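Local coordinates for intracellular serine protease (Bacillus licheniformis, PDB 4ZOQ), which cleaves peptide bonds sequence-specifically as a class II lanthipeptide protease, probably a serine endopeptidase of the subtilisin family, at residues K121-A126 against I134-G139; G7-G12 against E21-A26. All coordinates share one frame; numbering follows the deposited sequence.

Contact 1. Residues K121-A126 against I134-G139; sequences KAMVDA and INISTG
The 121-126 part of helix 116-128, bearing Met-123 and Ala-126, runs nearly antiparallel to strand 134-136 at 166°, with the axes 10.1 Å apart at their closest; Ile-134 and Ile-136 reach from the strand toward the helix. Ile-134 holds CG1 opposite its carbonyl carbon (chi1 -62°) and extends from there, which carries its terminal methyl straight to the helix. CD1 of Ile-134 comes 3.9 Å from CB of Ala-126 and also lies 3.8 Å from the backbone O of Met-123. Two residues along the strand, Ile-136 sends CD1 to the same helix face, where it meets the middle of the Met-123 chain: 3.8 Å to SD of Met-123 and 3.9 Å to its CG. These two side chains cross at about a right angle; the Met-123 chain is extended as far as SD and turns about the CG-SD bond (chi3 69°), which swings CE aside. Helix 116-128 links parallel strands 102-110 and 133-136, a beta-alpha-beta crossover passing over strand 46-51, whose Ile-50 touches Met-123 and Ile-134. With no hydrogen bond between the segments, the fit of buried methyl, methylene and thioether groups depends on shape and the hydrophobic effect.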
ATOM      1  N   LYS B 121      -4.977  -4.303  11.802  1.00 36.58           N
ATOM      2  CA  LYS B 121      -4.171  -5.187  12.625  1.00 37.86           C
ATOM      3  C   LYS B 121      -2.780  -5.321  12.021  1.00 38.08           C
ATOM      4  O   LYS B 121      -1.780  -5.282  12.739  1.00 35.38           O
ATOM      5  CB  LYS B 121      -4.824  -6.546  12.769  1.00 41.06           C
ATOM      6  CG  LYS B 121      -4.136  -7.440  13.778  1.00 36.32           C
ATOM      7  CD  LYS B 121      -4.805  -8.799  13.771  1.00 44.24           C
ATOM      8  CE  LYS B 121      -5.920  -8.869  14.793  1.00 44.89           C
ATOM      9  NZ  LYS B 121      -6.679 -10.129  14.704  1.00 50.16           N
ATOM     10  N   ALA B 122      -2.729  -5.463  10.700  1.00 35.86           N
ATOM     11  CA  ALA B 122      -1.454  -5.543  10.005  1.00 38.91           C
ATOM     12  C   ALA B 122      -0.670  -4.237  10.154  1.00 36.20           C
ATOM     13  O   ALA B 122       0.551  -4.250  10.362  1.00 36.71           O
ATOM     14  CB  ALA B 122      -1.658  -5.871   8.531  1.00 33.65           C
ATOM     15  N   MET B 123      -1.365  -3.112  10.121  1.00 34.62           N
ATOM     16  CA  MET B 123      -0.672  -1.845  10.276  1.00 35.51           C
ATOM     17  C   MET B 123       0.026  -1.823  11.619  1.00 37.50           C
ATOM     18  O   MET B 123       1.222  -1.523  11.717  1.00 39.79           O
ATOM     19  CB  MET B 123      -1.642  -0.657  10.171  1.00 34.82           C
ATOM     20  CG  MET B 123      -2.151  -0.386   8.751  1.00 35.64           C
ATOM     21  SD  MET B 123      -3.423   0.910   8.681  1.00 38.81           S
ATOM     22  CE  MET B 123      -2.499   2.405   9.089  1.00 30.98           C
ATOM     23  N   VAL B 124      -0.717  -2.184  12.655  1.00 36.81           N
ATOM     24  CA  VAL B 124      -0.189  -2.093  13.992  1.00 37.30           C
ATOM     25  C   VAL B 124       0.956  -3.072  14.184  1.00 37.18           C
ATOM     26  O   VAL B 124       2.017  -2.715  14.710  1.00 39.53           O
ATOM     27  CB  VAL B 124      -1.290  -2.334  15.021  1.00 38.99           C
ATOM     28  CG1 VAL B 124      -0.681  -2.404  16.408  1.00 37.80           C
ATOM     29  CG2 VAL B 124      -2.282  -1.200  14.941  1.00 32.37           C
ATOM     30  N   ASP B 125       0.766  -4.295  13.718  1.00 38.14           N
ATOM     31  CA  ASP B 125       1.826  -5.290  13.818  1.00 37.11           C
ATOM     32  C   ASP B 125       3.069  -4.817  13.096  1.00 37.34           C
ATOM     33  O   ASP B 125       4.172  -4.901  13.639  1.00 40.25           O
ATOM     34  CB  ASP B 125       1.373  -6.645  13.261  1.00 38.84           C
ATOM     35  CG  ASP B 125       0.379  -7.357  14.177  1.00 37.91           C
ATOM     36  OD1 ASP B 125       0.276  -6.973  15.362  1.00 39.89           O
ATOM     37  OD2 ASP B 125      -0.298  -8.294  13.715  1.00 38.28           O
ATOM     38  N   ALA B 126       2.885  -4.296  11.885  1.00 36.46           N
ATOM     39  CA  ALA B 126       4.005  -3.864  11.055  1.00 36.42           C
ATOM     40  C   ALA B 126       4.836  -2.792  11.768  1.00 34.82           C
ATOM     41  O   ALA B 126       6.079  -2.806  11.706  1.00 30.79           O
ATOM     42  CB  ALA B 126       3.493  -3.349   9.689  1.00 35.28           C
ATOM     43  N   ILE B 134       5.161   1.517   5.383  1.00 27.78           N
ATOM     44  CA  ILE B 134       4.032   0.651   5.068  1.00 30.76           C
ATOM     45  C   ILE B 134       3.376   1.026   3.729  1.00 30.89           C
ATOM     46  O   ILE B 134       3.129   2.191   3.422  1.00 31.42           O
ATOM     47  CB  ILE B 134       2.961   0.679   6.197  1.00 33.61           C
ATOM     48  CG1 ILE B 134       3.565   0.159   7.511  1.00 32.58           C
ATOM     49  CG2 ILE B 134       1.715  -0.130   5.810  1.00 27.08           C
ATOM     50  CD1 ILE B 134       2.690   0.376   8.725  1.00 32.23           C
ATOM     51  N   ASN B 135       3.113   0.024   2.920  1.00 32.52           N
ATOM     52  CA  ASN B 135       2.408   0.251   1.679  1.00 30.91           C
ATOM     53  C   ASN B 135       1.079  -0.482   1.682  1.00 31.23           C
ATOM     54  O   ASN B 135       1.053  -1.711   1.849  1.00 28.05           O
ATOM     55  CB  ASN B 135       3.255  -0.212   0.497  1.00 26.31           C
ATOM     56  CG  ASN B 135       2.592   0.075  -0.818  1.00 28.39           C
ATOM     57  OD1 ASN B 135       2.785   1.143  -1.428  1.00 27.29           O
ATOM     58  ND2 ASN B 135       1.772  -0.855  -1.251  1.00 25.24           N
ATOM     59  N   ILE B 136      -0.015   0.248   1.468  1.00 27.55           N
ATOM     60  CA  ILE B 136      -1.332  -0.393   1.388  1.00 32.42           C
ATOM     61  C   ILE B 136      -1.987  -0.131   0.016  1.00 29.62           C
ATOM     62  O   ILE B 136      -2.650   0.885  -0.187  1.00 31.31           O
ATOM     63  CB  ILE B 136      -2.291   0.097   2.520  1.00 32.02           C
ATOM     64  CG1 ILE B 136      -1.646  -0.027   3.896  1.00 30.17           C
ATOM     65  CG2 ILE B 136      -3.590  -0.699   2.518  1.00 31.07           C
ATOM     66  CD1 ILE B 136      -2.406   0.712   5.003  1.00 28.11           C
ATOM     67  N   SER B 137      -1.800  -1.062  -0.919  1.00 30.63           N
ATOM     68  CA  SER B 137      -2.296  -0.877  -2.286  1.00 32.66           C
ATOM     69  C   SER B 137      -3.699  -1.448  -2.446  1.00 32.83           C
ATOM     70  O   SER B 137      -3.966  -2.271  -3.328  1.00 33.45           O
ATOM     71  CB  SER B 137      -1.347  -1.525  -3.318  1.00 32.01           C
ATOM     72  OG  SER B 137      -0.250  -0.686  -3.634  1.00 28.03           O
ATOM     73  N   THR B 138      -4.589  -1.009  -1.577  1.00 32.34           N
ATOM     74  CA  THR B 138      -5.975  -1.449  -1.595  1.00 31.77           C
ATOM     75  C   THR B 138      -6.754  -0.468  -0.735  1.00 34.48           C
ATOM     76  O   THR B 138      -6.169   0.347  -0.013  1.00 35.58           O
ATOM     77  CB  THR B 138      -6.131  -2.895  -1.081  1.00 39.59           C
ATOM     78  OG1 THR B 138      -7.470  -3.356  -1.309  1.00 40.58           O
ATOM     79  CG2 THR B 138      -5.758  -3.003   0.408  1.00 37.18           C
ATOM     80  N   GLY B 139      -8.071  -0.505  -0.833  1.00 37.16           N
ATOM     81  CA  GLY B 139      -8.891   0.414  -0.072  1.00 33.30           C
ATOM     82  C   GLY B 139     -10.342   0.003  -0.155  1.00 35.20           C
ATOM     83  O   GLY B 139     -10.687  -0.913  -0.900  1.00 36.45           O
TER

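Contact 2. Residues G7-G12 against E21-A26; sequences GSPAWG and EYLWFA
Leu-23 forks into the loop at Pro-9 and Trp-11, CD1 chiefly toward the proline, CD2 over the indole. CD1 lies 3.6 Å from CG of Pro-9 and 3.7 Å from its CB, so it abuts the CB-CG edge of the pyrrolidine ring. CD2 sits over a face of the six-membered ring, 4.0 Å from the Trp-11 centroid and 28° off the ring normal, a CH-pi contact displaced toward CZ3, the nearest Trp-11 atom to CD2 at 3.6 Å. With CG of Trp-11 turned beside the backbone N (chi1 -60°), the indole reaches inward under Leu-23, where helix 86-97 and strand 246-249 also pack on it through Ile-96 and Leu-247. Were Trp-11 an alanine, CD2 of Leu-23 would probably be left without its aromatic floor, and a gap would be likely to open toward Ile-96 and Leu-247.

Away from this trio the contact slackens quickly. CZ of Phe-25 is 4.7 Å from CH2 of Trp-11, and CB of Ala-26 is 5.8 Å from CB of Pro-9, although Ala-26 points toward the loop. Gly-7, Gly-12 and Glu-21 lie exposed at the outer ends, and no hydrogen bond spans the two segments. Leu-23 occupies the N-cap position of helix 24-30, with an apolar side chain that cannot cap the helix and packs on the loop instead. Through Pro-9 and Trp-11 the N-terminal loop is joined to the start of helix 24-30, which precedes strand 46-51 of the largely parallel sheet of a subtilisin-like fold.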
ATOM      1  N   GLY B   7      23.019   0.941 -17.981  1.00 54.32           N
ATOM      2  CA  GLY B   7      22.301   0.518 -16.789  1.00 43.45           C
ATOM      3  C   GLY B   7      21.111  -0.334 -17.150  1.00 48.78           C
ATOM      4  O   GLY B   7      20.502  -0.148 -18.210  1.00 53.43           O
ATOM      5  N   SER B   8      20.751  -1.247 -16.250  1.00 43.26           N
ATOM      6  CA  SER B   8      19.630  -2.136 -16.495  1.00 42.56           C
ATOM      7  C   SER B   8      18.857  -2.456 -15.221  1.00 40.02           C
ATOM      8  O   SER B   8      19.401  -2.364 -14.127  1.00 35.31           O
ATOM      9  CB  SER B   8      20.122  -3.423 -17.156  1.00 43.17           C
ATOM     10  OG  SER B   8      21.064  -4.061 -16.322  1.00 48.51           O
ATOM     11  N   PRO B   9      17.575  -2.818 -15.377  1.00 38.58           N
ATOM     12  CA  PRO B   9      16.699  -3.118 -14.253  1.00 39.01           C
ATOM     13  C   PRO B   9      17.230  -4.242 -13.411  1.00 39.30           C
ATOM     14  O   PRO B   9      17.889  -5.118 -13.935  1.00 42.89           O
ATOM     15  CB  PRO B   9      15.378  -3.511 -14.930  1.00 37.06           C
ATOM     16  CG  PRO B   9      15.694  -3.731 -16.321  1.00 35.44           C
ATOM     17  CD  PRO B   9      16.830  -2.838 -16.644  1.00 37.74           C
ATOM     18  N   ALA B  10      16.937  -4.202 -12.116  1.00 41.20           N
ATOM     19  CA  ALA B  10      17.380  -5.237 -11.199  1.00 38.70           C
ATOM     20  C   ALA B  10      16.748  -6.582 -11.565  1.00 38.74           C
ATOM     21  O   ALA B  10      17.356  -7.641 -11.352  1.00 38.45           O
ATOM     22  CB  ALA B  10      17.055  -4.847  -9.761  1.00 36.16           C
ATOM     23  N   TRP B  11      15.557  -6.537 -12.165  1.00 36.33           N
ATOM     24  CA  TRP B  11      14.858  -7.762 -12.525  1.00 34.16           C
ATOM     25  C   TRP B  11      15.656  -8.521 -13.565  1.00 37.39           C
ATOM     26  O   TRP B  11      16.279  -7.928 -14.439  1.00 42.96           O
ATOM     27  CB  TRP B  11      13.463  -7.471 -13.076  1.00 34.33           C
ATOM     28  CG  TRP B  11      12.533  -6.761 -12.140  1.00 29.72           C
ATOM     29  CD1 TRP B  11      12.745  -6.481 -10.837  1.00 29.45           C
ATOM     30  CD2 TRP B  11      11.225  -6.262 -12.456  1.00 28.29           C
ATOM     31  NE1 TRP B  11      11.666  -5.813 -10.317  1.00 31.27           N
ATOM     32  CE2 TRP B  11      10.717  -5.672 -11.291  1.00 29.01           C
ATOM     33  CE3 TRP B  11      10.446  -6.243 -13.615  1.00 29.51           C
ATOM     34  CZ2 TRP B  11       9.456  -5.068 -11.253  1.00 30.17           C
ATOM     35  CZ3 TRP B  11       9.191  -5.659 -13.567  1.00 28.69           C
ATOM     36  CH2 TRP B  11       8.712  -5.078 -12.397  1.00 28.49           C
ATOM     37  N   GLY B  12      15.607  -9.845 -13.480  1.00 42.07           N
ATOM     38  CA  GLY B  12      16.307 -10.696 -14.417  1.00 38.53           C
ATOM     39  C   GLY B  12      15.692 -10.648 -15.799  1.00 40.92           C
ATOM     40  O   GLY B  12      16.412 -10.815 -16.784  1.00 42.87           O
ATOM     41  N   GLU B  21      11.608  -2.131 -22.510  1.00 36.85           N
ATOM     42  CA  GLU B  21      10.658  -1.152 -23.029  1.00 37.66           C
ATOM     43  C   GLU B  21       9.466  -0.906 -22.080  1.00 33.89           C
ATOM     44  O   GLU B  21       8.928   0.192 -22.031  1.00 35.62           O
ATOM     45  CB  GLU B  21      10.140  -1.599 -24.397  1.00 41.65           C
ATOM     46  CG  GLU B  21      11.124  -1.364 -25.496  1.00 50.83           C
ATOM     47  CD  GLU B  21      11.525   0.087 -25.577  1.00 57.19           C
ATOM     48  OE1 GLU B  21      10.618   0.962 -25.625  1.00 60.11           O
ATOM     49  OE2 GLU B  21      12.749   0.344 -25.563  1.00 59.54           O
ATOM     50  N   TYR B  22       9.047  -1.949 -21.368  1.00 32.80           N
ATOM     51  CA  TYR B  22       7.874  -1.900 -20.495  1.00 31.81           C
ATOM     52  C   TYR B  22       8.239  -1.443 -19.085  1.00 30.45           C
ATOM     53  O   TYR B  22       7.366  -1.276 -18.220  1.00 29.54           O
ATOM     54  CB  TYR B  22       7.210  -3.288 -20.438  1.00 35.23           C
ATOM     55  CG  TYR B  22       6.940  -3.885 -21.813  1.00 34.83           C
ATOM     56  CD1 TYR B  22       6.003  -3.319 -22.674  1.00 36.24           C
ATOM     57  CD2 TYR B  22       7.616  -5.015 -22.235  1.00 33.21           C
ATOM     58  CE1 TYR B  22       5.768  -3.856 -23.920  1.00 37.03           C
ATOM     59  CE2 TYR B  22       7.378  -5.567 -23.467  1.00 36.11           C
ATOM     60  CZ  TYR B  22       6.464  -4.989 -24.314  1.00 41.06           C
ATOM     61  OH  TYR B  22       6.248  -5.556 -25.558  1.00 46.49           O
ATOM     62  N   LEU B  23       9.534  -1.234 -18.869  1.00 28.69           N
ATOM     63  CA  LEU B  23      10.047  -0.745 -17.606  1.00 28.71           C
ATOM     64  C   LEU B  23      10.424   0.738 -17.720  1.00 30.41           C
ATOM     65  O   LEU B  23      11.246   1.242 -16.943  1.00 29.47           O
ATOM     66  CB  LEU B  23      11.249  -1.580 -17.167  1.00 28.70           C
ATOM     67  CG  LEU B  23      10.933  -2.925 -16.482  1.00 31.70           C
ATOM     68  CD1 LEU B  23      12.124  -3.876 -16.547  1.00 31.97           C
ATOM     69  CD2 LEU B  23      10.542  -2.708 -15.037  1.00 27.87           C
ATOM     70  N   TRP B  24       9.821   1.416 -18.704  1.00 30.72           N
ATOM     71  CA  TRP B  24      10.013   2.851 -18.925  1.00 29.84           C
ATOM     72  C   TRP B  24       9.799   3.626 -17.640  1.00 27.35           C
ATOM     73  O   TRP B  24      10.560   4.571 -17.361  1.00 29.67           O
ATOM     74  CB  TRP B  24       9.070   3.395 -20.012  1.00 26.42           C
ATOM     75  CG  TRP B  24       7.611   3.202 -19.702  1.00 29.80           C
ATOM     76  CD1 TRP B  24       6.813   2.153 -20.085  1.00 28.28           C
ATOM     77  CD2 TRP B  24       6.779   4.075 -18.919  1.00 26.72           C
ATOM     78  NE1 TRP B  24       5.529   2.340 -19.612  1.00 28.39           N
ATOM     79  CE2 TRP B  24       5.488   3.500 -18.879  1.00 26.55           C
ATOM     80  CE3 TRP B  24       7.002   5.289 -18.252  1.00 27.56           C
ATOM     81  CZ2 TRP B  24       4.425   4.096 -18.201  1.00 26.93           C
ATOM     82  CZ3 TRP B  24       5.958   5.865 -17.547  1.00 28.41           C
ATOM     83  CH2 TRP B  24       4.675   5.271 -17.536  1.00 28.94           C
ATOM     84  N   PHE B  25       8.795   3.220 -16.851  1.00 25.91           N
ATOM     85  CA  PHE B  25       8.520   3.875 -15.561  1.00 27.09           C
ATOM     86  C   PHE B  25       9.722   3.716 -14.601  1.00 27.09           C
ATOM     87  O   PHE B  25      10.047   4.633 -13.846  1.00 25.98           O
ATOM     88  CB  PHE B  25       7.230   3.338 -14.910  1.00 27.51           C
ATOM     89  CG  PHE B  25       7.364   1.945 -14.339  1.00 27.89           C
ATOM     90  CD1 PHE B  25       7.169   0.830 -15.139  1.00 27.08           C
ATOM     91  CD2 PHE B  25       7.734   1.756 -13.007  1.00 27.55           C
ATOM     92  CE1 PHE B  25       7.333  -0.447 -14.615  1.00 27.88           C
ATOM     93  CE2 PHE B  25       7.895   0.483 -12.485  1.00 26.02           C
ATOM     94  CZ  PHE B  25       7.704  -0.612 -13.288  1.00 25.72           C
ATOM     95  N   ALA B  26      10.380   2.559 -14.631  1.00 26.37           N
ATOM     96  CA  ALA B  26      11.502   2.308 -13.704  1.00 27.71           C
ATOM     97  C   ALA B  26      12.731   3.101 -14.135  1.00 28.85           C
ATOM     98  O   ALA B  26      13.413   3.699 -13.301  1.00 28.52           O
ATOM     99  CB  ALA B  26      11.826   0.816 -13.611  1.00 24.01           C
TER

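Contacts 1 and 2 lie on opposite sides of the chain's centre, with their own centres 27 Å apart and nearest atoms about 12 Å from each other, so they never touch. Contact 1 is close to the predicted charge relay system: the side chain of Ile-136 is about 7 Å from that of Asp-51 and about 8 Å from that of His-86, and Ser-137 OG is hydrogen-bonded to the backbone O of Ser-276. Contact 2 is away from these sites. Its tie to them is indirect, since Trp-11 packs on helix 86-97, which begins at His-86, whereas contact 1 borders strand 46-51, which ends at Asp-51.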